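Local coordinates for listeriolysin O (Listeria monocytogenes, PDB 4CDB), which binds cholesterol-containing host membranes and assembles there into an oligomeric pore that lyses the cell, at residues L268-H273 and A279-A284; S274-A279 and D293-N298; M172-S177 and G199-G204. All blocks are in the same frame, centred on the assembly; numbering follows the deposited sequence.

Contact 1. Residues L268-H273 and A279-A284. With NA (sodium ion), chain Q.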
ATOM      1  N   LEU A 268       3.891   3.475   6.648  1.00 50.06           N
ATOM      2  CA  LEU A 268       3.192   3.621   7.921  1.00 48.31           C
ATOM      3  C   LEU A 268       3.286   2.310   8.695  1.00 52.59           C
ATOM      4  O   LEU A 268       3.103   1.239   8.122  1.00 56.47           O
ATOM      5  CB  LEU A 268       1.725   3.992   7.687  1.00 44.34           C
ATOM      6  CG  LEU A 268       1.340   5.474   7.593  1.00 45.79           C
ATOM      7  CD1 LEU A 268       2.321   6.273   6.747  1.00 46.78           C
ATOM      8  CD2 LEU A 268      -0.067   5.608   7.032  1.00 46.70           C
ATOM      9  N   SER A 269       3.580   2.394   9.990  1.00 49.30           N
ATOM     10  CA  SER A 269       3.771   1.194  10.800  1.00 52.90           C
ATOM     11  C   SER A 269       3.304   1.369  12.243  1.00 58.32           C
ATOM     12  O   SER A 269       3.350   2.471  12.794  1.00 56.36           O
ATOM     13  CB  SER A 269       5.240   0.766  10.779  1.00 57.09           C
ATOM     14  OG  SER A 269       6.079   1.791  11.279  1.00 64.84           O
ATOM     15  N   THR A 270       2.860   0.270  12.848  1.00 59.35           N
ATOM     16  CA  THR A 270       2.419   0.278  14.239  1.00 57.90           C
ATOM     17  C   THR A 270       2.484  -1.122  14.839  1.00 61.19           C
ATOM     18  O   THR A 270       2.456  -2.118  14.116  1.00 57.69           O
ATOM     19  CB  THR A 270       0.982   0.812  14.376  1.00 56.65           C
ATOM     20  OG1 THR A 270       0.635   0.902  15.763  1.00 63.28           O
ATOM     21  CG2 THR A 270      -0.002  -0.113  13.670  1.00 50.01           C
ATOM     22  N   ASN A 271       2.567  -1.190  16.164  1.00 64.66           N
ATOM     23  CA  ASN A 271       2.592  -2.470  16.866  1.00 65.84           C
ATOM     24  C   ASN A 271       1.192  -2.915  17.276  1.00 60.09           C
ATOM     25  O   ASN A 271       1.011  -3.990  17.849  1.00 59.44           O
ATOM     26  CB  ASN A 271       3.500  -2.392  18.093  1.00 74.21           C
ATOM     27  CG  ASN A 271       3.193  -1.193  18.972  1.00 82.44           C
ATOM     28  OD1 ASN A 271       2.155  -0.546  18.824  1.00 85.17           O
ATOM     29  ND2 ASN A 271       4.098  -0.891  19.895  1.00 86.01           N
ATOM     30  N   SER A 272       0.206  -2.077  16.977  1.00 53.92           N
ATOM     31  CA  SER A 272      -1.182  -2.362  17.311  1.00 52.46           C
ATOM     32  C   SER A 272      -1.717  -3.600  16.596  1.00 59.06           C
ATOM     33  O   SER A 272      -1.395  -3.852  15.435  1.00 59.63           O
ATOM     34  CB  SER A 272      -2.062  -1.156  16.982  1.00 50.93           C
ATOM     35  OG  SER A 272      -3.434  -1.487  17.101  1.00 51.43           O
ATOM     36  N   HIS A 273      -2.540  -4.369  17.300  1.00 60.59           N
ATOM     37  CA  HIS A 273      -3.148  -5.561  16.729  1.00 60.29           C
ATOM     38  C   HIS A 273      -4.582  -5.274  16.301  1.00 60.51           C
ATOM     39  O   HIS A 273      -5.309  -6.178  15.893  1.00 67.75           O
ATOM     40  CB  HIS A 273      -3.126  -6.712  17.738  1.00 62.10           C
ATOM     41  CG  HIS A 273      -1.757  -7.059  18.231  1.00 63.23           C
ATOM     42  ND1 HIS A 273      -1.017  -8.096  17.708  1.00 64.08           N
ATOM     43  CD2 HIS A 273      -0.995  -6.510  19.209  1.00 66.94           C
ATOM     44  CE1 HIS A 273       0.143  -8.171  18.338  1.00 67.11           C
ATOM     45  NE2 HIS A 273       0.178  -7.218  19.253  1.00 69.87           N
ATOM     46  N   ALA A 279      -8.200   2.209   8.691  1.00 64.85           N
ATOM     47  CA  ALA A 279      -9.045   3.390   8.846  1.00 63.65           C
ATOM     48  C   ALA A 279      -8.313   4.494   9.601  1.00 61.82           C
ATOM     49  O   ALA A 279      -8.451   5.676   9.282  1.00 62.82           O
ATOM     50  CB  ALA A 279     -10.336   3.027   9.560  1.00 64.78           C
ATOM     51  N   ALA A 280      -7.533   4.099  10.603  1.00 61.49           N
ATOM     52  CA  ALA A 280      -6.719   5.042  11.357  1.00 61.52           C
ATOM     53  C   ALA A 280      -5.672   5.684  10.454  1.00 62.75           C
ATOM     54  O   ALA A 280      -5.474   6.901  10.487  1.00 67.17           O
ATOM     55  CB  ALA A 280      -6.055   4.344  12.527  1.00 56.54           C
ATOM     56  N   PHE A 281      -5.004   4.857   9.655  1.00 58.59           N
ATOM     57  CA  PHE A 281      -4.012   5.332   8.698  1.00 56.54           C
ATOM     58  C   PHE A 281      -4.645   6.278   7.683  1.00 61.74           C
ATOM     59  O   PHE A 281      -4.067   7.310   7.340  1.00 63.59           O
ATOM     60  CB  PHE A 281      -3.355   4.155   7.969  1.00 51.47           C
ATOM     61  CG  PHE A 281      -2.288   3.454   8.769  1.00 47.96           C
ATOM     62  CD1 PHE A 281      -1.871   3.951   9.993  1.00 52.53           C
ATOM     63  CD2 PHE A 281      -1.693   2.299   8.284  1.00 48.54           C
ATOM     64  CE1 PHE A 281      -0.885   3.306  10.723  1.00 51.92           C
ATOM     65  CE2 PHE A 281      -0.707   1.650   9.007  1.00 48.39           C
ATOM     66  CZ  PHE A 281      -0.302   2.154  10.229  1.00 50.18           C
ATOM     67  N   ASP A 282      -5.835   5.922   7.207  1.00 66.76           N
ATOM     68  CA  ASP A 282      -6.549   6.731   6.222  1.00 72.86           C
ATOM     69  C   ASP A 282      -6.850   8.138   6.742  1.00 72.54           C
ATOM     70  O   ASP A 282      -6.785   9.113   5.991  1.00 70.39           O
ATOM     71  CB  ASP A 282      -7.852   6.044   5.797  1.00 77.43           C
ATOM     72  CG  ASP A 282      -7.613   4.729   5.077  1.00 84.13           C
ATOM     73  OD1 ASP A 282      -6.550   4.580   4.440  1.00 86.34           O
ATOM     74  OD2 ASP A 282      -8.494   3.845   5.147  1.00 85.98           O
ATOM     75  N   ALA A 283      -7.174   8.232   8.027  1.00 73.42           N
ATOM     76  CA  ALA A 283      -7.532   9.506   8.644  1.00 74.07           C
ATOM     77  C   ALA A 283      -6.313  10.402   8.846  1.00 75.95           C
ATOM     78  O   ALA A 283      -6.383  11.614   8.642  1.00 80.03           O
ATOM     79  CB  ALA A 283      -8.246   9.270   9.969  1.00 71.83           C
ATOM     80  N   ALA A 284      -5.197   9.800   9.240  1.00 70.81           N
ATOM     81  CA  ALA A 284      -3.970  10.551   9.490  1.00 68.71           C
ATOM     82  C   ALA A 284      -3.370  11.115   8.205  1.00 71.87           C
ATOM     83  O   ALA A 284      -2.522  12.008   8.241  1.00 72.11           O
ATOM     84  CB  ALA A 284      -2.955   9.679  10.207  1.00 65.82           C
TER
HETATM   85 NA    NA Q1542      -3.759   4.840   4.324  1.00 84.59          NA
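Leu268, near the end of strand 262-270, lies over one face of the Phe281 ring, which helix 277-286 sends toward the strand. This is a CH-pi contact: Leu268 CB lies over the face, displaced toward the rim, 3.7 Å from the Phe281 centroid and 15° off the normal. Farther along the same side chain, Leu268 CD2 reaches Phe281 CG at 3.5 Å, covering the base of the ring. The two side chains run alongside one another in opposite senses. Phe281 CG stands beside its own backbone N and anti to the carbonyl carbon (chi1 -79°), which carries the ring off the helix toward the strand. At the far end of the ring, CZ of Phe281 meets Thr270 CG2 obliquely at 4.1 Å. Ile211, Phe305 and Leu325 add further apolar cover around Leu268, and Leu325 also touches Phe281.

No hydrogen bond crosses between the segments. Thr270 OG1 accepts from Ser272 N at 3.2 Å in a nearly straight bond (168°), an ST turn as the strand ends. The same hydroxyl also bonds to Asn302 O.

One helical turn holds both apolar and ionic chemistry. Next to Phe281, Asp282 OD1 binds a sodium ion at 2.8 Å. Glu209 OE2, on the neighbouring strand 207-222, is also a ligand, and Lys278 NZ hydrogen-bonds to the same Asp282 oxygen. The cation probably eases the repulsion between the two carboxylates.

In this part of the cholesterol-dependent cytolysin fold, strand 262-270 is followed by helix 277-286, which packs on the central sheet through a buried aromatic side chain. The helix belongs to a membrane-inserting region, still helical in this soluble form; residues 274-283 probably become a transmembrane beta-strand in the pore.

Contact 2. Residues S274-A279 and D293-N298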
ATOM      1  N   SER A 274      -4.982  -4.009  16.395  1.00 58.06           N
ATOM      2  CA  SER A 274      -6.350  -3.607  16.084  1.00 61.77           C
ATOM      3  C   SER A 274      -6.734  -3.850  14.625  1.00 67.54           C
ATOM      4  O   SER A 274      -5.877  -3.899  13.742  1.00 71.37           O
ATOM      5  CB  SER A 274      -6.569  -2.137  16.440  1.00 64.03           C
ATOM      6  OG  SER A 274      -7.869  -1.715  16.069  1.00 65.47           O
ATOM      7  N   THR A 275      -8.033  -3.997  14.382  1.00 69.50           N
ATOM      8  CA  THR A 275      -8.547  -4.224  13.036  1.00 69.87           C
ATOM      9  C   THR A 275      -8.941  -2.905  12.374  1.00 72.60           C
ATOM     10  O   THR A 275      -9.493  -2.891  11.273  1.00 73.29           O
ATOM     11  CB  THR A 275      -9.766  -5.166  13.062  1.00 72.63           C
ATOM     12  OG1 THR A 275     -10.174  -5.463  11.722  1.00 79.76           O
ATOM     13  CG2 THR A 275     -10.920  -4.517  13.812  1.00 70.46           C
ATOM     14  N   LYS A 276      -8.648  -1.799  13.052  1.00 71.70           N
ATOM     15  CA  LYS A 276      -9.009  -0.472  12.563  1.00 72.51           C
ATOM     16  C   LYS A 276      -7.803   0.326  12.075  1.00 68.64           C
ATOM     17  O   LYS A 276      -7.922   1.514  11.771  1.00 71.10           O
ATOM     18  CB  LYS A 276      -9.726   0.320  13.658  1.00 76.62           C
ATOM     19  CG  LYS A 276     -11.182  -0.050  13.863  1.00 80.21           C
ATOM     20  CD  LYS A 276     -11.814   0.835  14.925  1.00 83.27           C
ATOM     21  CE  LYS A 276     -13.330   0.738  14.903  1.00 85.78           C
ATOM     22  NZ  LYS A 276     -13.808  -0.655  15.115  1.00 86.70           N
ATOM     23  N   VAL A 277      -6.650  -0.330  12.003  1.00 63.67           N
ATOM     24  CA  VAL A 277      -5.400   0.332  11.635  1.00 60.00           C
ATOM     25  C   VAL A 277      -5.472   1.031  10.275  1.00 58.55           C
ATOM     26  O   VAL A 277      -5.001   2.159  10.127  1.00 55.52           O
ATOM     27  CB  VAL A 277      -4.212  -0.654  11.674  1.00 55.22           C
ATOM     28  CG1 VAL A 277      -2.945   0.005  11.165  1.00 54.16           C
ATOM     29  CG2 VAL A 277      -4.010  -1.170  13.090  1.00 53.56           C
ATOM     30  N   LYS A 278      -6.079   0.366   9.296  1.00 59.84           N
ATOM     31  CA  LYS A 278      -6.256   0.945   7.966  1.00 62.85           C
ATOM     32  C   LYS A 278      -7.044   2.252   8.035  1.00 64.76           C
ATOM     33  O   LYS A 278      -6.605   3.276   7.513  1.00 65.37           O
ATOM     34  CB  LYS A 278      -6.965  -0.046   7.037  1.00 64.98           C
ATOM     35  CG  LYS A 278      -7.136   0.439   5.602  1.00 68.72           C
ATOM     36  CD  LYS A 278      -5.805   0.488   4.863  1.00 71.44           C
ATOM     37  CE  LYS A 278      -5.994   0.765   3.375  1.00 74.38           C
ATOM     38  NZ  LYS A 278      -6.565   2.116   3.108  1.00 74.82           N
ATOM     39  N   ALA A 279      -8.200   2.209   8.691  1.00 64.85           N
ATOM     40  CA  ALA A 279      -9.045   3.390   8.846  1.00 63.65           C
ATOM     41  C   ALA A 279      -8.313   4.494   9.601  1.00 61.82           C
ATOM     42  O   ALA A 279      -8.451   5.676   9.282  1.00 62.82           O
ATOM     43  CB  ALA A 279     -10.336   3.027   9.560  1.00 64.78           C
ATOM     44  N   ASP A 293     -12.866  10.104  18.221  1.00124.47           N
ATOM     45  CA  ASP A 293     -12.891   8.696  18.597  1.00122.45           C
ATOM     46  C   ASP A 293     -11.502   8.241  19.041  1.00117.51           C
ATOM     47  O   ASP A 293     -10.515   8.456  18.337  1.00117.81           O
ATOM     48  CB  ASP A 293     -13.396   7.844  17.433  1.00124.64           C
ATOM     49  CG  ASP A 293     -14.859   8.087  17.126  1.00128.64           C
ATOM     50  OD1 ASP A 293     -15.413   9.094  17.616  1.00131.32           O
ATOM     51  OD2 ASP A 293     -15.457   7.267  16.400  1.00128.83           O
ATOM     52  N   VAL A 294     -11.435   7.602  20.206  1.00113.03           N
ATOM     53  CA  VAL A 294     -10.162   7.358  20.880  1.00110.15           C
ATOM     54  C   VAL A 294      -9.479   6.046  20.486  1.00104.82           C
ATOM     55  O   VAL A 294      -8.355   5.779  20.903  1.00103.88           O
ATOM     56  CB  VAL A 294     -10.331   7.410  22.414  1.00111.62           C
ATOM     57  CG1 VAL A 294      -9.084   7.989  23.069  1.00111.90           C
ATOM     58  CG2 VAL A 294     -11.552   8.240  22.778  1.00113.14           C
ATOM     59  N   GLU A 295     -10.154   5.228  19.686  1.00100.44           N
ATOM     60  CA  GLU A 295      -9.545   3.999  19.185  1.00 95.15           C
ATOM     61  C   GLU A 295      -8.608   4.310  18.020  1.00 88.30           C
ATOM     62  O   GLU A 295      -7.474   3.833  17.976  1.00 88.23           O
ATOM     63  CB  GLU A 295     -10.619   2.997  18.754  1.00 96.18           C
ATOM     64  CG  GLU A 295     -12.034   3.572  18.673  1.00 99.97           C
ATOM     65  CD  GLU A 295     -12.249   4.490  17.478  1.00103.91           C
ATOM     66  OE1 GLU A 295     -11.473   5.453  17.307  1.00105.83           O
ATOM     67  OE2 GLU A 295     -13.208   4.256  16.713  1.00104.47           O
ATOM     68  N   LEU A 296      -9.093   5.116  17.081  1.00 80.88           N
ATOM     69  CA  LEU A 296      -8.282   5.564  15.957  1.00 73.92           C
ATOM     70  C   LEU A 296      -7.211   6.526  16.451  1.00 73.95           C
ATOM     71  O   LEU A 296      -6.078   6.515  15.972  1.00 73.16           O
ATOM     72  CB  LEU A 296      -9.158   6.252  14.907  1.00 71.04           C
ATOM     73  CG  LEU A 296     -10.340   5.466  14.335  1.00 67.34           C
ATOM     74  CD1 LEU A 296     -11.104   6.315  13.332  1.00 66.68           C
ATOM     75  CD2 LEU A 296      -9.874   4.171  13.696  1.00 64.12           C
ATOM     76  N   THR A 297      -7.582   7.357  17.422  1.00 76.51           N
ATOM     77  CA  THR A 297      -6.671   8.341  17.994  1.00 79.38           C
ATOM     78  C   THR A 297      -5.512   7.656  18.716  1.00 79.23           C
ATOM     79  O   THR A 297      -4.384   8.152  18.709  1.00 82.54           O
ATOM     80  CB  THR A 297      -7.407   9.287  18.969  1.00 80.80           C
ATOM     81  OG1 THR A 297      -8.568   9.830  18.325  1.00 80.35           O
ATOM     82  CG2 THR A 297      -6.499  10.426  19.407  1.00 81.50           C
ATOM     83  N   ASN A 298      -5.792   6.509  19.327  1.00 75.09           N
ATOM     84  CA  ASN A 298      -4.770   5.759  20.050  1.00 76.87           C
ATOM     85  C   ASN A 298      -3.789   5.072  19.106  1.00 71.20           C
ATOM     86  O   ASN A 298      -2.583   5.070  19.347  1.00 70.62           O
ATOM     87  CB  ASN A 298      -5.411   4.729  20.984  1.00 80.52           C
ATOM     88  CG  ASN A 298      -4.511   4.357  22.147  1.00 87.85           C
ATOM     89  OD1 ASN A 298      -3.680   3.456  22.043  1.00 90.28           O
ATOM     90  ND2 ASN A 298      -4.676   5.052  23.269  1.00 90.51           N
TER
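Leu296 CD2 packs on the backbone carbonyl and CB of Lys276 and on Ala279 CB, joining the two helix starts. It lies 3.8 Å from Lys276 O and 3.9 Å from Lys276 CB, and touches Ala279 CB more loosely at 4.3 Å. With CG beside the backbone N (chi1 -56°), the leucine extends its end to the first turn of the other helix, where its side chain crosses that of Lys276 at about a right angle.

The charged ends do not pair. Lys276 brings its CE to 4.0 Å from Glu295 OE2, but a bend at the last torsion (chi4 58°) leaves Lys276 NZ at 5.2 Å from that oxygen. This is proximity of opposite charges at the surface rather than a salt bridge, with the lysine's methylenes making the actual contact.

No hydrogen bond joins the two segments. In 274-279, Lys276 N donates to Ser274 OG at 3.1 Å, an ST turn that leads into the helix, and Lys276 occupies the N-cap position.

Val277 points away from 293-298, yet packs on Gln207 and on Ile299, farther along helix 294-301. Helices 277-286 and 294-301 thus meet near the surface, beside the central sheet.

Contact 3. Residues M172-S177 and G199-G204. With NA (sodium ion), chain S.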
ATOM      1  N   MET A 172      -1.828  -2.405   2.450  1.00 41.85           N
ATOM      2  CA  MET A 172      -1.287  -3.022   3.652  1.00 41.56           C
ATOM      3  C   MET A 172      -0.242  -4.034   3.202  1.00 36.69           C
ATOM      4  O   MET A 172      -0.538  -4.931   2.413  1.00 41.32           O
ATOM      5  CB  MET A 172      -2.386  -3.710   4.464  1.00 42.89           C
ATOM      6  CG  MET A 172      -3.477  -2.774   4.978  1.00 44.64           C
ATOM      7  SD  MET A 172      -2.846  -1.451   6.034  1.00 56.96           S
ATOM      8  CE  MET A 172      -2.046  -2.407   7.320  1.00 38.75           C
ATOM      9  N   ALA A 173       0.983  -3.877   3.690  1.00 29.81           N
ATOM     10  CA  ALA A 173       2.104  -4.700   3.238  1.00 37.31           C
ATOM     11  C   ALA A 173       2.095  -6.116   3.824  1.00 42.89           C
ATOM     12  O   ALA A 173       1.794  -6.311   5.002  1.00 44.32           O
ATOM     13  CB  ALA A 173       3.421  -4.006   3.550  1.00 34.85           C
ATOM     14  N   TYR A 174       2.436  -7.095   2.992  1.00 38.68           N
ATOM     15  CA  TYR A 174       2.513  -8.486   3.429  1.00 38.25           C
ATOM     16  C   TYR A 174       3.692  -9.236   2.806  1.00 40.51           C
ATOM     17  O   TYR A 174       4.308 -10.078   3.458  1.00 37.84           O
ATOM     18  CB  TYR A 174       1.200  -9.219   3.151  1.00 40.37           C
ATOM     19  CG  TYR A 174       0.042  -8.691   3.964  1.00 44.59           C
ATOM     20  CD1 TYR A 174      -0.022  -8.907   5.335  1.00 47.05           C
ATOM     21  CD2 TYR A 174      -0.980  -7.969   3.366  1.00 43.13           C
ATOM     22  CE1 TYR A 174      -1.075  -8.422   6.087  1.00 45.40           C
ATOM     23  CE2 TYR A 174      -2.040  -7.480   4.110  1.00 45.46           C
ATOM     24  CZ  TYR A 174      -2.081  -7.709   5.469  1.00 47.47           C
ATOM     25  OH  TYR A 174      -3.131  -7.227   6.216  1.00 49.62           O
ATOM     26  N   SER A 175       4.004  -8.930   1.550  1.00 39.62           N
ATOM     27  CA  SER A 175       5.160  -9.533   0.887  1.00 42.84           C
ATOM     28  C   SER A 175       5.735  -8.619  -0.191  1.00 44.81           C
ATOM     29  O   SER A 175       5.032  -7.762  -0.729  1.00 44.12           O
ATOM     30  CB  SER A 175       4.804 -10.899   0.294  1.00 40.76           C
ATOM     31  OG  SER A 175       4.003 -10.765  -0.865  1.00 42.73           O
ATOM     32  N   GLU A 176       7.015  -8.808  -0.498  1.00 46.45           N
ATOM     33  CA  GLU A 176       7.680  -8.020  -1.527  1.00 47.36           C
ATOM     34  C   GLU A 176       6.996  -8.199  -2.876  1.00 43.09           C
ATOM     35  O   GLU A 176       6.737  -7.229  -3.589  1.00 39.77           O
ATOM     36  CB  GLU A 176       9.155  -8.415  -1.637  1.00 51.32           C
ATOM     37  CG  GLU A 176       9.918  -7.660  -2.720  1.00 58.41           C
ATOM     38  CD  GLU A 176      11.302  -8.229  -2.978  1.00 70.25           C
ATOM     39  OE1 GLU A 176      11.394  -9.347  -3.528  1.00 73.72           O
ATOM     40  OE2 GLU A 176      12.297  -7.558  -2.636  1.00 74.23           O
ATOM     41  N   SER A 177       6.694  -9.447  -3.213  1.00 38.42           N
ATOM     42  CA  SER A 177       6.072  -9.775  -4.490  1.00 42.34           C
ATOM     43  C   SER A 177       4.689  -9.147  -4.636  1.00 42.35           C
ATOM     44  O   SER A 177       4.283  -8.760  -5.730  1.00 41.60           O
ATOM     45  CB  SER A 177       5.982 -11.291  -4.655  1.00 45.37           C
ATOM     46  OG  SER A 177       5.400 -11.629  -5.898  1.00 50.65           O
ATOM     47  N   GLY A 199       8.889  -9.821   7.963  1.00 49.83           N
ATOM     48  CA  GLY A 199       9.023 -10.854   8.973  1.00 55.75           C
ATOM     49  C   GLY A 199       8.125 -10.616  10.172  1.00 57.64           C
ATOM     50  O   GLY A 199       7.407 -11.514  10.609  1.00 61.34           O
ATOM     51  N   ALA A 200       8.162  -9.394  10.697  1.00 55.29           N
ATOM     52  CA  ALA A 200       7.384  -9.035  11.878  1.00 56.62           C
ATOM     53  C   ALA A 200       5.884  -9.050  11.590  1.00 56.28           C
ATOM     54  O   ALA A 200       5.082  -9.425  12.446  1.00 56.89           O
ATOM     55  CB  ALA A 200       7.814  -7.674  12.400  1.00 56.73           C
ATOM     56  N   ILE A 201       5.516  -8.639  10.381  1.00 53.39           N
ATOM     57  CA  ILE A 201       4.125  -8.665   9.948  1.00 50.23           C
ATOM     58  C   ILE A 201       3.633 -10.106   9.846  1.00 47.52           C
ATOM     59  O   ILE A 201       2.488 -10.411  10.182  1.00 46.78           O
ATOM     60  CB  ILE A 201       3.954  -7.964   8.585  1.00 50.91           C
ATOM     61  CG1 ILE A 201       4.401  -6.506   8.676  1.00 54.56           C
ATOM     62  CG2 ILE A 201       2.508  -8.030   8.118  1.00 46.53           C
ATOM     63  CD1 ILE A 201       4.444  -5.798   7.337  1.00 55.85           C
ATOM     64  N   SER A 202       4.511 -10.990   9.388  1.00 49.06           N
ATOM     65  CA  SER A 202       4.167 -12.397   9.238  1.00 51.84           C
ATOM     66  C   SER A 202       3.993 -13.087  10.590  1.00 55.62           C
ATOM     67  O   SER A 202       3.320 -14.110  10.693  1.00 55.39           O
ATOM     68  CB  SER A 202       5.230 -13.119   8.410  1.00 52.36           C
ATOM     69  OG  SER A 202       4.893 -14.484   8.239  1.00 58.98           O
ATOM     70  N   GLU A 203       4.605 -12.519  11.624  1.00 57.78           N
ATOM     71  CA  GLU A 203       4.498 -13.063  12.974  1.00 59.38           C
ATOM     72  C   GLU A 203       3.347 -12.420  13.743  1.00 58.95           C
ATOM     73  O   GLU A 203       3.040 -12.817  14.868  1.00 59.74           O
ATOM     74  CB  GLU A 203       5.816 -12.877  13.729  1.00 59.82           C
ATOM     75  CG  GLU A 203       6.993 -13.622  13.114  1.00 68.85           C
ATOM     76  CD  GLU A 203       8.331 -13.130  13.632  1.00 79.83           C
ATOM     77  OE1 GLU A 203       8.381 -12.009  14.180  1.00 82.47           O
ATOM     78  OE2 GLU A 203       9.332 -13.865  13.490  1.00 85.63           O
ATOM     79  N   GLY A 204       2.712 -11.426  13.130  1.00 53.86           N
ATOM     80  CA  GLY A 204       1.600 -10.730  13.752  1.00 51.29           C
ATOM     81  C   GLY A 204       2.055  -9.714  14.782  1.00 54.24           C
ATOM     82  O   GLY A 204       1.260  -9.241  15.595  1.00 55.95           O
TER
HETATM   83 NA    NA S1544      12.691  -5.259  -1.598  1.00 73.33          NA
HETATM   84  O   HOH W   1      14.757  -3.868  -1.788  1.00 52.16           O
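Where the first membrane-inserting helical cluster of the cytolysin fold leaves and rejoins the central sheet, Ala173 and Tyr174 pack on Ile201. Strand 165-172 runs through this link into helix 176-183, while helix 198-202 returns the chain to the partner strand 207-222. Both transitions carry helix-end motifs: Ser175 is the N-cap, its OG taking Gln178 N, and Gly204 has the positive phi (79°) of a Schellman motif, its N bonded to Ile201 O at 3.1 Å. Residues 176-189 and 196-205 probably become transmembrane strands in the pore.

No hydrogen bond crosses; apolar groups and one backbone carbonyl meet. The Tyr174 side chain stands roughly perpendicular to that of Ile201, and CD1 of the tyrosine ring lies 3.9 Å from Ile201 CG2, an oblique approach. Ala173 CB meets Ile201 CD1 at 4.3 Å, and the backbone of Ala173 is tied to Glu208 by hydrogen bonding. Away from the packing, Glu176 OE2 binds a sodium ion that also holds a water and has Asn191 in its site.

Ile201 CG2 is anti to its backbone N while CG1 lies beside it (chi1 -60°), which brings both branches against Ala173 O, CD1 and CG2 each 3.6 Å away.

In the fold
Contacts 1 and 3 are buried, whereas contact 2 lies at the surface. Contacts 1 and 2 share helix 277-286 and Ala279: the first faces the sheet with an aromatic ring, the second faces helix 294-301 with aliphatic groups and opposite charges near but not touching. They adjoin directly, through Thr270 CG2 on Val277 CG1 and Leu296 CD2 on Ala280 N. Contact 3 belongs to the other membrane-inserting region, earlier in the chain, and packs an isoleucine on an alanine and a tyrosine. It still touches its neighbours, with Met172 SD against Lys278 CD. None has a hydrogen bond between its segments, and contacts 1 and 3 each include a sodium-binding carboxylate.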